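Local atomic coordinates of cytokinin riboside 5'-monophosphate phosphoribohydrolase (PDB entry 5ZI9), a protein that belongs to the SLOG clan of proteins and is built around a parallel, Rossmann-like sheet flanked by helices. Residues B[14-19]-B[26-31]; B[106-111]-B[161-166]; B[201-206]-B[237-242]. One frame throughout, in Å; residues are numbered along the deposited sequence.

Contact 1: residues B[14-19]-B[26-31]; sequences EEQRLG and GQVQES
Gln-16 reaches from strand 15-18 to Val-28 and Gln-29 in the loop that folds back beside it, and its side chain shows how one amide can tie a loop to a hairpin. CB leaves the strand toward the loop, and CG lies beside the backbone N, anti to the carbonyl carbon (chi1 -86°). From there the chain runs extended, and Gln-16 CD lies 4.0 Å from Val-28 CG1. At the tip, OE1 does two things. It accepts a hydrogen bond from the backbone N of Gln-29, with 3.2 Å between Gln-29 N and Gln-16 OE1; the N-H points well at the oxygen (154°), while the donor lies 24° from the amide plane. Gln-16 OE1 also touches Val-28 CG1 at 3.5 Å, so the valine packs against the polar end of the glutamine, the two side chains crossing at about a right angle. Val-28 CG2 lies 3.9 Å from Gln-16 OE1 and extends toward Glu-14 O, just before the strand. Beyond these segments, Gln-16 also packs on Arg-23 of the partner strand and on Glu-136 of a second subunit. Backbone bonds of Glu-14 with Arg-25 and of Gln-16 with Arg-23 complete the setting: a two-stranded antiparallel beta-hairpin, 15-18 with 21-24, whose following loop is fastened by a side-chain-to-backbone bond.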
ATOM      1  N   GLU B  14     -13.363  30.869   1.477  1.00 42.86           N
ATOM      2  CA  GLU B  14     -12.222  31.604   1.912  1.00 42.41           C
ATOM      3  C   GLU B  14     -11.358  30.688   2.726  1.00 39.67           C
ATOM      4  O   GLU B  14     -10.215  30.952   2.913  1.00 38.25           O
ATOM      5  CB  GLU B  14     -12.614  32.828   2.677  1.00 49.03           C
ATOM      6  CG  GLU B  14     -12.206  34.085   1.950  1.00 56.60           C
ATOM      7  CD  GLU B  14     -13.141  35.223   2.208  1.00 64.26           C
ATOM      8  OE1 GLU B  14     -12.662  36.350   2.398  1.00 68.26           O
ATOM      9  OE2 GLU B  14     -14.359  34.987   2.215  1.00 71.82           O
ATOM     10  N   GLU B  15     -11.934  29.607   3.207  1.00 35.60           N
ATOM     11  CA  GLU B  15     -11.216  28.601   3.971  1.00 36.84           C
ATOM     12  C   GLU B  15     -11.739  27.217   3.615  1.00 37.24           C
ATOM     13  O   GLU B  15     -12.941  27.032   3.593  1.00 45.14           O
ATOM     14  CB  GLU B  15     -11.427  28.840   5.450  1.00 36.63           C
ATOM     15  CG  GLU B  15     -10.203  28.482   6.240  1.00 38.48           C
ATOM     16  CD  GLU B  15     -10.458  28.409   7.700  1.00 39.63           C
ATOM     17  OE1 GLU B  15     -11.276  27.555   8.057  1.00 42.91           O
ATOM     18  OE2 GLU B  15      -9.844  29.181   8.473  1.00 42.69           O
ATOM     19  N   GLN B  16     -10.869  26.263   3.303  1.00 36.41           N
ATOM     20  CA  GLN B  16     -11.285  24.887   2.990  1.00 35.78           C
ATOM     21  C   GLN B  16     -10.585  23.973   3.968  1.00 36.11           C
ATOM     22  O   GLN B  16      -9.367  24.083   4.154  1.00 36.18           O
ATOM     23  CB  GLN B  16     -10.921  24.462   1.553  1.00 36.98           C
ATOM     24  CG  GLN B  16     -11.916  24.833   0.455  1.00 40.41           C
ATOM     25  CD  GLN B  16     -11.500  24.350  -0.958  1.00 43.83           C
ATOM     26  OE1 GLN B  16     -10.382  24.664  -1.462  1.00 41.42           O
ATOM     27  NE2 GLN B  16     -12.410  23.582  -1.616  1.00 40.77           N
ATOM     28  N   ARG B  17     -11.342  23.068   4.583  1.00 37.73           N
ATOM     29  CA  ARG B  17     -10.777  22.000   5.406  1.00 38.41           C
ATOM     30  C   ARG B  17     -11.089  20.654   4.788  1.00 38.07           C
ATOM     31  O   ARG B  17     -12.212  20.213   4.798  1.00 39.65           O
ATOM     32  CB  ARG B  17     -11.325  22.084   6.805  1.00 41.31           C
ATOM     33  CG  ARG B  17     -10.537  23.052   7.635  1.00 43.49           C
ATOM     34  CD  ARG B  17     -11.214  23.289   8.949  1.00 46.28           C
ATOM     35  NE  ARG B  17     -11.103  24.684   9.326  1.00 50.57           N
ATOM     36  CZ  ARG B  17     -11.180  25.142  10.571  1.00 51.66           C
ATOM     37  NH1 ARG B  17     -11.361  24.309  11.589  1.00 53.05           N
ATOM     38  NH2 ARG B  17     -11.066  26.448  10.801  1.00 52.69           N
ATOM     39  N   LEU B  18     -10.082  20.030   4.206  1.00 37.85           N
ATOM     40  CA  LEU B  18     -10.251  18.816   3.462  1.00 34.87           C
ATOM     41  C   LEU B  18      -9.314  17.872   4.168  1.00 30.94           C
ATOM     42  O   LEU B  18      -8.119  17.841   3.886  1.00 31.76           O
ATOM     43  CB  LEU B  18      -9.869  19.011   1.981  1.00 35.89           C
ATOM     44  CG  LEU B  18     -10.332  20.276   1.239  1.00 40.14           C
ATOM     45  CD1 LEU B  18      -9.579  20.478  -0.083  1.00 40.89           C
ATOM     46  CD2 LEU B  18     -11.833  20.259   0.976  1.00 40.78           C
ATOM     47  N   GLY B  19      -9.856  17.141   5.119  1.00 26.84           N
ATOM     48  CA  GLY B  19      -9.089  16.191   5.861  1.00 25.92           C
ATOM     49  C   GLY B  19      -8.071  16.892   6.714  1.00 25.39           C
ATOM     50  O   GLY B  19      -8.415  17.807   7.456  1.00 27.31           O
ATOM     51  N   GLY B  26      -5.838  32.638  -1.428  1.00 25.67           N
ATOM     52  CA  GLY B  26      -5.373  32.255  -2.740  1.00 26.63           C
ATOM     53  C   GLY B  26      -5.042  30.790  -2.903  1.00 28.71           C
ATOM     54  O   GLY B  26      -5.012  30.294  -4.010  1.00 29.83           O
ATOM     55  N   GLN B  27      -4.790  30.096  -1.805  1.00 29.72           N
ATOM     56  CA  GLN B  27      -4.445  28.713  -1.868  1.00 29.59           C
ATOM     57  C   GLN B  27      -5.680  27.763  -1.916  1.00 28.49           C
ATOM     58  O   GLN B  27      -5.552  26.562  -2.153  1.00 30.35           O
ATOM     59  CB  GLN B  27      -3.510  28.420  -0.703  1.00 31.75           C
ATOM     60  CG  GLN B  27      -2.577  27.275  -1.000  1.00 34.95           C
ATOM     61  CD  GLN B  27      -1.374  27.645  -1.827  1.00 35.12           C
ATOM     62  OE1 GLN B  27      -0.972  28.802  -1.874  1.00 33.80           O
ATOM     63  NE2 GLN B  27      -0.781  26.640  -2.488  1.00 38.14           N
ATOM     64  N   VAL B  28      -6.877  28.289  -1.720  1.00 28.96           N
ATOM     65  CA  VAL B  28      -8.123  27.543  -2.014  1.00 29.71           C
ATOM     66  C   VAL B  28      -8.216  27.151  -3.496  1.00 31.45           C
ATOM     67  O   VAL B  28      -7.863  27.914  -4.374  1.00 33.24           O
ATOM     68  CB  VAL B  28      -9.351  28.379  -1.595  1.00 31.54           C
ATOM     69  CG1 VAL B  28     -10.636  28.027  -2.354  1.00 32.87           C
ATOM     70  CG2 VAL B  28      -9.563  28.273  -0.083  1.00 33.93           C
ATOM     71  N   GLN B  29      -8.688  25.957  -3.801  1.00 34.09           N
ATOM     72  CA  GLN B  29      -8.751  25.560  -5.202  1.00 34.67           C
ATOM     73  C   GLN B  29     -10.063  25.936  -5.831  1.00 33.89           C
ATOM     74  O   GLN B  29     -11.069  26.039  -5.149  1.00 31.20           O
ATOM     75  CB  GLN B  29      -8.513  24.076  -5.326  1.00 37.70           C
ATOM     76  CG  GLN B  29      -7.061  23.710  -5.084  1.00 41.36           C
ATOM     77  CD  GLN B  29      -6.888  22.224  -4.894  1.00 45.76           C
ATOM     78  OE1 GLN B  29      -7.551  21.595  -4.037  1.00 51.08           O
ATOM     79  NE2 GLN B  29      -6.006  21.638  -5.699  1.00 46.45           N
ATOM     80  N   GLU B  30     -10.048  26.073  -7.152  1.00 36.24           N
ATOM     81  CA  GLU B  30     -11.238  26.504  -7.919  1.00 38.99           C
ATOM     82  C   GLU B  30     -12.142  25.346  -8.318  1.00 35.23           C
ATOM     83  O   GLU B  30     -13.308  25.545  -8.608  1.00 32.49           O
ATOM     84  CB  GLU B  30     -10.875  27.336  -9.154  1.00 45.86           C
ATOM     85  CG  GLU B  30      -9.372  27.479  -9.477  1.00 55.80           C
ATOM     86  CD  GLU B  30      -9.077  28.652 -10.420  1.00 61.40           C
ATOM     87  OE1 GLU B  30      -9.370  29.814 -10.024  1.00 62.42           O
ATOM     88  OE2 GLU B  30      -8.558  28.420 -11.540  1.00 58.91           O
ATOM     89  N   SER B  31     -11.607  24.133  -8.327  1.00 33.67           N
ATOM     90  CA  SER B  31     -12.395  22.933  -8.583  1.00 31.20           C
ATOM     91  C   SER B  31     -12.388  22.086  -7.349  1.00 31.15           C
ATOM     92  O   SER B  31     -11.482  22.213  -6.503  1.00 32.97           O
ATOM     93  CB  SER B  31     -11.802  22.118  -9.734  1.00 30.53           C
ATOM     94  OG  SER B  31     -10.450  21.751  -9.472  1.00 29.51           O
TER

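Contact 2: residues B[106-111]-B[161-166]; sequences AVITGG and MMFVKY
Ile-108 and Phe-163 are brought together by their first torsions: in the isoleucine chi1 of -62° puts CG1 beside the backbone N, which leaves the other branch, CG2, anti to that N, and in the phenylalanine chi1 of -79° sets CG beside its own N, anti to the carbonyl carbon. The setting is a Rossmann-like alpha/beta fold, in which the parallel strand 106-109 is packed by the last turn of helix 156-165. The isoleucine divides its two branches between two partners. Its CG2 approaches the Phe-163 ring obliquely, with Ile-108 CG2 4.0 Å from Phe-163 CD1, while CD1 extends to the helix end, where Ile-108 CD1 is 3.9 Å from both Tyr-166 CB and Tyr-166 O. Farther along the strand the rim of the same phenylalanine ring follows the backbone: Thr-109 O lies near the ring plane at 3.7 Å from Phe-163 CE1, and Gly-110 CA is likewise at the edge, 4.0 Å from Phe-163 CZ. Apolar neighbours pack on the pair. Leu-133 of the adjacent strand touches both Ile-108 and Phe-163, and Phe-78 meets the phenylalanine edge-to-face. Where strand 106-109 gives way to its glycine-rich loop, which resembles the GxGxxA signature of Rossmann-type folds, the backbone is held by an ST turn. There Thr-109 OG1, hydrogen-bonded also to Asn-120 OD1, accepts from Gly-111 N at 2.9 Å with an N-H...O angle of 161°.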
ATOM      1  N   ALA B 106      -8.116 -30.893   3.099  1.00 32.43           N
ATOM      2  CA  ALA B 106      -8.665 -30.343   1.854  1.00 30.71           C
ATOM      3  C   ALA B 106      -7.784 -30.732   0.661  1.00 27.86           C
ATOM      4  O   ALA B 106      -6.604 -31.021   0.818  1.00 26.99           O
ATOM      5  CB  ALA B 106      -8.803 -28.843   1.966  1.00 30.67           C
ATOM      6  N   VAL B 107      -8.338 -30.745  -0.531  1.00 26.22           N
ATOM      7  CA  VAL B 107      -7.491 -31.041  -1.662  1.00 27.16           C
ATOM      8  C   VAL B 107      -7.310 -29.825  -2.548  1.00 27.72           C
ATOM      9  O   VAL B 107      -8.286 -29.278  -3.036  1.00 26.12           O
ATOM     10  CB  VAL B 107      -8.034 -32.212  -2.460  1.00 26.87           C
ATOM     11  CG1 VAL B 107      -7.140 -32.503  -3.676  1.00 26.96           C
ATOM     12  CG2 VAL B 107      -8.116 -33.420  -1.540  1.00 26.49           C
ATOM     13  N   ILE B 108      -6.050 -29.429  -2.754  1.00 28.19           N
ATOM     14  CA  ILE B 108      -5.706 -28.284  -3.603  1.00 28.86           C
ATOM     15  C   ILE B 108      -5.072 -28.758  -4.891  1.00 26.15           C
ATOM     16  O   ILE B 108      -4.163 -29.544  -4.854  1.00 25.51           O
ATOM     17  CB  ILE B 108      -4.743 -27.303  -2.896  1.00 29.72           C
ATOM     18  CG1 ILE B 108      -5.380 -26.697  -1.639  1.00 28.09           C
ATOM     19  CG2 ILE B 108      -4.397 -26.147  -3.835  1.00 31.98           C
ATOM     20  CD1 ILE B 108      -4.384 -26.024  -0.732  1.00 28.08           C
ATOM     21  N   THR B 109      -5.562 -28.290  -6.028  1.00 25.54           N
ATOM     22  CA  THR B 109      -4.883 -28.581  -7.297  1.00 26.97           C
ATOM     23  C   THR B 109      -4.723 -27.370  -8.213  1.00 26.38           C
ATOM     24  O   THR B 109      -5.154 -26.264  -7.924  1.00 26.33           O
ATOM     25  CB  THR B 109      -5.596 -29.673  -8.108  1.00 26.44           C
ATOM     26  OG1 THR B 109      -6.727 -29.093  -8.750  1.00 27.35           O
ATOM     27  CG2 THR B 109      -5.987 -30.833  -7.228  1.00 26.73           C
ATOM     28  N   GLY B 110      -4.104 -27.598  -9.357  1.00 26.12           N
ATOM     29  CA  GLY B 110      -4.069 -26.567 -10.384  1.00 25.08           C
ATOM     30  C   GLY B 110      -5.394 -26.209 -11.019  1.00 24.19           C
ATOM     31  O   GLY B 110      -5.431 -25.252 -11.785  1.00 23.84           O
ATOM     32  N   GLY B 111      -6.466 -26.971 -10.741  1.00 23.70           N
ATOM     33  CA  GLY B 111      -7.783 -26.704 -11.310  1.00 23.20           C
ATOM     34  C   GLY B 111      -7.886 -27.126 -12.771  1.00 23.14           C
ATOM     35  O   GLY B 111      -8.887 -26.869 -13.416  1.00 23.11           O
ATOM     36  N   MET B 161       3.156 -19.608  -4.442  1.00 27.44           N
ATOM     37  CA  MET B 161       3.223 -19.462  -3.030  1.00 30.68           C
ATOM     38  C   MET B 161       1.949 -19.958  -2.352  1.00 30.34           C
ATOM     39  O   MET B 161       2.014 -20.401  -1.221  1.00 34.82           O
ATOM     40  CB  MET B 161       3.574 -18.035  -2.660  1.00 33.11           C
ATOM     41  CG  MET B 161       2.471 -17.176  -2.112  1.00 36.25           C
ATOM     42  SD  MET B 161       2.728 -17.060  -0.351  1.00 48.13           S
ATOM     43  CE  MET B 161       2.392 -15.349  -0.083  1.00 50.20           C
ATOM     44  N   MET B 162       0.808 -19.932  -3.029  1.00 28.52           N
ATOM     45  CA  MET B 162      -0.449 -20.430  -2.437  1.00 28.62           C
ATOM     46  C   MET B 162      -0.467 -21.986  -2.235  1.00 29.36           C
ATOM     47  O   MET B 162      -1.061 -22.530  -1.267  1.00 26.09           O
ATOM     48  CB  MET B 162      -1.627 -20.022  -3.308  1.00 29.81           C
ATOM     49  CG  MET B 162      -1.718 -18.535  -3.627  1.00 30.60           C
ATOM     50  SD  MET B 162      -2.367 -17.561  -2.292  1.00 31.62           S
ATOM     51  CE  MET B 162      -1.803 -15.923  -2.747  1.00 32.85           C
ATOM     52  N   PHE B 163       0.205 -22.682  -3.155  1.00 30.36           N
ATOM     53  CA  PHE B 163       0.340 -24.131  -3.124  1.00 28.31           C
ATOM     54  C   PHE B 163       1.070 -24.571  -1.891  1.00 26.74           C
ATOM     55  O   PHE B 163       0.763 -25.614  -1.381  1.00 29.11           O
ATOM     56  CB  PHE B 163       1.099 -24.675  -4.348  1.00 29.07           C
ATOM     57  CG  PHE B 163       0.275 -24.780  -5.611  1.00 29.94           C
ATOM     58  CD1 PHE B 163      -0.932 -25.466  -5.613  1.00 30.87           C
ATOM     59  CD2 PHE B 163       0.733 -24.256  -6.816  1.00 29.09           C
ATOM     60  CE1 PHE B 163      -1.684 -25.600  -6.764  1.00 29.37           C
ATOM     61  CE2 PHE B 163      -0.016 -24.388  -7.968  1.00 28.34           C
ATOM     62  CZ  PHE B 163      -1.222 -25.061  -7.946  1.00 29.39           C
ATOM     63  N   VAL B 164       2.041 -23.798  -1.421  1.00 26.00           N
ATOM     64  CA  VAL B 164       2.801 -24.157  -0.200  1.00 24.75           C
ATOM     65  C   VAL B 164       2.189 -23.654   1.090  1.00 24.11           C
ATOM     66  O   VAL B 164       2.103 -24.367   2.058  1.00 25.82           O
ATOM     67  CB  VAL B 164       4.235 -23.660  -0.298  1.00 23.10           C
ATOM     68  CG1 VAL B 164       5.014 -24.007   0.966  1.00 21.24           C
ATOM     69  CG2 VAL B 164       4.881 -24.302  -1.533  1.00 24.48           C
ATOM     70  N   LYS B 165       1.755 -22.414   1.077  1.00 26.47           N
ATOM     71  CA  LYS B 165       1.224 -21.737   2.248  1.00 27.54           C
ATOM     72  C   LYS B 165       0.006 -22.426   2.841  1.00 27.25           C
ATOM     73  O   LYS B 165      -0.172 -22.417   4.054  1.00 28.50           O
ATOM     74  CB  LYS B 165       0.871 -20.276   1.873  1.00 28.97           C
ATOM     75  CG  LYS B 165       0.390 -19.404   3.040  1.00 29.76           C
ATOM     76  CD  LYS B 165       0.019 -17.986   2.596  1.00 30.69           C
ATOM     77  CE  LYS B 165      -1.161 -17.423   3.377  1.00 33.23           C
ATOM     78  NZ  LYS B 165      -0.694 -16.520   4.451  1.00 35.24           N
ATOM     79  N   TYR B 166      -0.863 -22.954   1.985  1.00 27.62           N
ATOM     80  CA  TYR B 166      -2.143 -23.526   2.446  1.00 26.91           C
ATOM     81  C   TYR B 166      -2.094 -25.037   2.536  1.00 27.94           C
ATOM     82  O   TYR B 166      -3.097 -25.656   2.902  1.00 32.43           O
ATOM     83  CB  TYR B 166      -3.325 -23.066   1.566  1.00 24.28           C
ATOM     84  CG  TYR B 166      -3.561 -21.611   1.723  1.00 24.73           C
ATOM     85  CD1 TYR B 166      -4.298 -21.122   2.779  1.00 23.59           C
ATOM     86  CD2 TYR B 166      -2.966 -20.683   0.847  1.00 27.04           C
ATOM     87  CE1 TYR B 166      -4.484 -19.767   2.951  1.00 24.69           C
ATOM     88  CE2 TYR B 166      -3.115 -19.310   1.039  1.00 25.57           C
ATOM     89  CZ  TYR B 166      -3.881 -18.873   2.077  1.00 25.96           C
ATOM     90  OH  TYR B 166      -4.030 -17.548   2.267  1.00 26.02           O
TER

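Contact 3: residues B[201-206]-B[237-242]; sequences VLFGSE and DDVDEA
Asp-237 meets Ser-205 with both carboxylate oxygens, each serving a different donor. OD1 accepts from the backbone N, with 2.7 Å between Ser-205 N and Asp-237 OD1, a straight bond (164°) that arrives on the syn side of the carboxylate, 29° out of its plane. OD2 accepts from the hydroxyl; the 2.5 Å between Ser-205 OG and Asp-237 OD2 is very short, and its exact length is doubtful. Because Gly-204 is the N-cap of helix 205-220, the carboxylate lies at that helix's first turn, where its negative charge would probably be eased by the helix dipole. This is the Rossmann-like sheet at the ends of neighbouring parallel strands 200-203 and 234-236, each leading into a helix. The second helix, 239-249, has its own cap: Asp-238 OD2 accepts weakly from Glu-241 N at 3.0 Å, while Asp-238 N is hydrogen-bonded to Thr-236 OG1. Between the two helix starts stands Phe-203, with Asp-237 CA over one ring face, offset toward the rim, and Val-239 CG2 approaching obliquely, 3.4 Å from Phe-203 CE2. Phe-203 CZ also touches Asp-237 O at 3.2 Å, without a hydrogen bond. Deeper in, Val-201 CG1 packs on Ala-242 CB at 3.7 Å.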
ATOM      1  N   VAL B 201       5.244 -36.984  -1.608  1.00 27.16           N
ATOM      2  CA  VAL B 201       5.047 -38.355  -2.041  1.00 27.49           C
ATOM      3  C   VAL B 201       4.873 -38.413  -3.549  1.00 27.58           C
ATOM      4  O   VAL B 201       4.000 -37.767  -4.084  1.00 30.60           O
ATOM      5  CB  VAL B 201       3.738 -38.913  -1.383  1.00 29.02           C
ATOM      6  CG1 VAL B 201       3.402 -40.320  -1.894  1.00 26.97           C
ATOM      7  CG2 VAL B 201       3.807 -38.843   0.156  1.00 27.94           C
ATOM      8  N   LEU B 202       5.638 -39.241  -4.242  1.00 29.78           N
ATOM      9  CA  LEU B 202       5.423 -39.446  -5.684  1.00 30.36           C
ATOM     10  C   LEU B 202       4.634 -40.723  -5.917  1.00 33.12           C
ATOM     11  O   LEU B 202       4.912 -41.713  -5.317  1.00 37.36           O
ATOM     12  CB  LEU B 202       6.739 -39.541  -6.448  1.00 30.34           C
ATOM     13  CG  LEU B 202       7.966 -38.695  -6.063  1.00 31.94           C
ATOM     14  CD1 LEU B 202       8.918 -38.632  -7.238  1.00 32.01           C
ATOM     15  CD2 LEU B 202       7.638 -37.278  -5.639  1.00 33.10           C
ATOM     16  N   PHE B 203       3.667 -40.713  -6.818  1.00 36.08           N
ATOM     17  CA  PHE B 203       2.893 -41.885  -7.112  1.00 34.46           C
ATOM     18  C   PHE B 203       3.307 -42.420  -8.468  1.00 34.50           C
ATOM     19  O   PHE B 203       3.248 -41.687  -9.441  1.00 35.86           O
ATOM     20  CB  PHE B 203       1.423 -41.532  -7.129  1.00 37.39           C
ATOM     21  CG  PHE B 203       0.547 -42.730  -7.119  1.00 43.87           C
ATOM     22  CD1 PHE B 203       0.230 -43.404  -8.311  1.00 43.60           C
ATOM     23  CD2 PHE B 203       0.072 -43.233  -5.916  1.00 46.40           C
ATOM     24  CE1 PHE B 203      -0.564 -44.541  -8.295  1.00 43.44           C
ATOM     25  CE2 PHE B 203      -0.731 -44.366  -5.904  1.00 47.53           C
ATOM     26  CZ  PHE B 203      -1.053 -45.017  -7.095  1.00 42.92           C
ATOM     27  N   GLY B 204       3.709 -43.694  -8.534  1.00 33.98           N
ATOM     28  CA  GLY B 204       4.010 -44.380  -9.795  1.00 31.97           C
ATOM     29  C   GLY B 204       5.467 -44.748  -9.883  1.00 32.20           C
ATOM     30  O   GLY B 204       6.252 -44.018 -10.445  1.00 33.36           O
ATOM     31  N   SER B 205       5.853 -45.892  -9.350  1.00 34.89           N
ATOM     32  CA  SER B 205       7.290 -46.259  -9.312  1.00 35.57           C
ATOM     33  C   SER B 205       7.943 -46.515 -10.704  1.00 38.18           C
ATOM     34  O   SER B 205       9.142 -46.215 -10.883  1.00 36.44           O
ATOM     35  CB  SER B 205       7.518 -47.437  -8.364  1.00 34.71           C
ATOM     36  OG  SER B 205       6.820 -48.570  -8.820  1.00 34.66           O
ATOM     37  N   GLU B 206       7.172 -47.033 -11.667  1.00 39.36           N
ATOM     38  CA  GLU B 206       7.683 -47.242 -13.034  1.00 44.34           C
ATOM     39  C   GLU B 206       7.826 -45.927 -13.753  1.00 44.60           C
ATOM     40  O   GLU B 206       8.727 -45.766 -14.603  1.00 42.35           O
ATOM     41  CB  GLU B 206       6.790 -48.155 -13.854  1.00 47.12           C
ATOM     42  CG  GLU B 206       6.731 -49.526 -13.235  1.00 58.13           C
ATOM     43  CD  GLU B 206       5.923 -50.490 -14.058  1.00 67.70           C
ATOM     44  OE1 GLU B 206       4.753 -50.775 -13.680  1.00 70.97           O
ATOM     45  OE2 GLU B 206       6.465 -50.945 -15.086  1.00 73.90           O
ATOM     46  N   ASP B 237       3.252 -47.027  -5.109  1.00 35.64           N
ATOM     47  CA  ASP B 237       2.190 -47.328  -6.047  1.00 33.78           C
ATOM     48  C   ASP B 237       0.883 -47.514  -5.315  1.00 33.82           C
ATOM     49  O   ASP B 237      -0.101 -47.804  -5.949  1.00 37.39           O
ATOM     50  CB  ASP B 237       2.542 -48.562  -6.850  1.00 33.74           C
ATOM     51  CG  ASP B 237       3.696 -48.320  -7.805  1.00 36.13           C
ATOM     52  OD1 ASP B 237       3.692 -47.352  -8.595  1.00 35.47           O
ATOM     53  OD2 ASP B 237       4.629 -49.114  -7.787  1.00 38.30           O
ATOM     54  N   ASP B 238       0.855 -47.296  -4.000  1.00 33.84           N
ATOM     55  CA  ASP B 238      -0.299 -47.618  -3.207  1.00 36.17           C
ATOM     56  C   ASP B 238      -0.918 -46.327  -2.663  1.00 39.30           C
ATOM     57  O   ASP B 238      -0.297 -45.555  -1.906  1.00 38.12           O
ATOM     58  CB  ASP B 238       0.075 -48.592  -2.074  1.00 37.14           C
ATOM     59  CG  ASP B 238      -1.115 -48.976  -1.235  1.00 39.34           C
ATOM     60  OD1 ASP B 238      -2.194 -49.161  -1.807  1.00 50.43           O
ATOM     61  OD2 ASP B 238      -1.021 -49.030  -0.002  1.00 40.28           O
ATOM     62  N   VAL B 239      -2.164 -46.113  -3.047  1.00 38.76           N
ATOM     63  CA  VAL B 239      -2.859 -44.910  -2.701  1.00 36.08           C
ATOM     64  C   VAL B 239      -3.019 -44.874  -1.201  1.00 37.06           C
ATOM     65  O   VAL B 239      -2.794 -43.835  -0.585  1.00 34.68           O
ATOM     66  CB  VAL B 239      -4.214 -44.864  -3.438  1.00 37.25           C
ATOM     67  CG1 VAL B 239      -5.161 -43.830  -2.841  1.00 36.02           C
ATOM     68  CG2 VAL B 239      -3.974 -44.599  -4.918  1.00 37.64           C
ATOM     69  N   ASP B 240      -3.408 -45.994  -0.595  1.00 41.97           N
ATOM     70  CA  ASP B 240      -3.565 -45.996   0.877  1.00 44.90           C
ATOM     71  C   ASP B 240      -2.238 -45.795   1.659  1.00 43.91           C
ATOM     72  O   ASP B 240      -2.257 -45.222   2.766  1.00 41.00           O
ATOM     73  CB  ASP B 240      -4.326 -47.232   1.369  1.00 48.55           C
ATOM     74  CG  ASP B 240      -5.809 -47.104   1.177  1.00 48.95           C
ATOM     75  OD1 ASP B 240      -6.369 -46.083   1.573  1.00 52.59           O
ATOM     76  OD2 ASP B 240      -6.432 -48.017   0.617  1.00 59.36           O
ATOM     77  N   GLU B 241      -1.102 -46.215   1.078  1.00 40.06           N
ATOM     78  CA  GLU B 241       0.226 -45.878   1.654  1.00 39.75           C
ATOM     79  C   GLU B 241       0.512 -44.354   1.544  1.00 36.94           C
ATOM     80  O   GLU B 241       0.844 -43.698   2.543  1.00 34.48           O
ATOM     81  CB  GLU B 241       1.346 -46.690   0.987  1.00 40.66           C
ATOM     82  CG  GLU B 241       2.724 -46.566   1.645  1.00 42.13           C
ATOM     83  CD  GLU B 241       3.827 -47.337   0.905  1.00 42.36           C
ATOM     84  OE1 GLU B 241       4.924 -47.460   1.438  1.00 45.11           O
ATOM     85  OE2 GLU B 241       3.640 -47.831  -0.213  1.00 40.09           O
ATOM     86  N   ALA B 242       0.327 -43.798   0.342  1.00 32.91           N
ATOM     87  CA  ALA B 242       0.528 -42.363   0.113  1.00 30.61           C
ATOM     88  C   ALA B 242      -0.235 -41.535   1.081  1.00 28.88           C
ATOM     89  O   ALA B 242       0.334 -40.613   1.661  1.00 29.93           O
ATOM     90  CB  ALA B 242       0.158 -41.954  -1.301  1.00 31.14           C
TER

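How the contacts relate
The three contacts follow one another along the chain, each closing before the next opens. Contacts 2 and 3 belong to one body: their centres are 20 Å apart, their nearest atoms about 11 Å, and both reach the seven-stranded parallel sheet. Contact 2 uses strand 106-109 near the chain's centre; contact 3 uses strand 200-203, next to the outermost strand 234-236. Contact 1 lies elsewhere, on the small N-terminal hairpin, with its centre 51 Å from that of contact 2 and 71 Å from that of contact 3, on the opposite side of the chain's centre. The chain thus pairs a compact alpha/beta body with a distant N-terminal extension that packs against other subunits of the six-chain assembly.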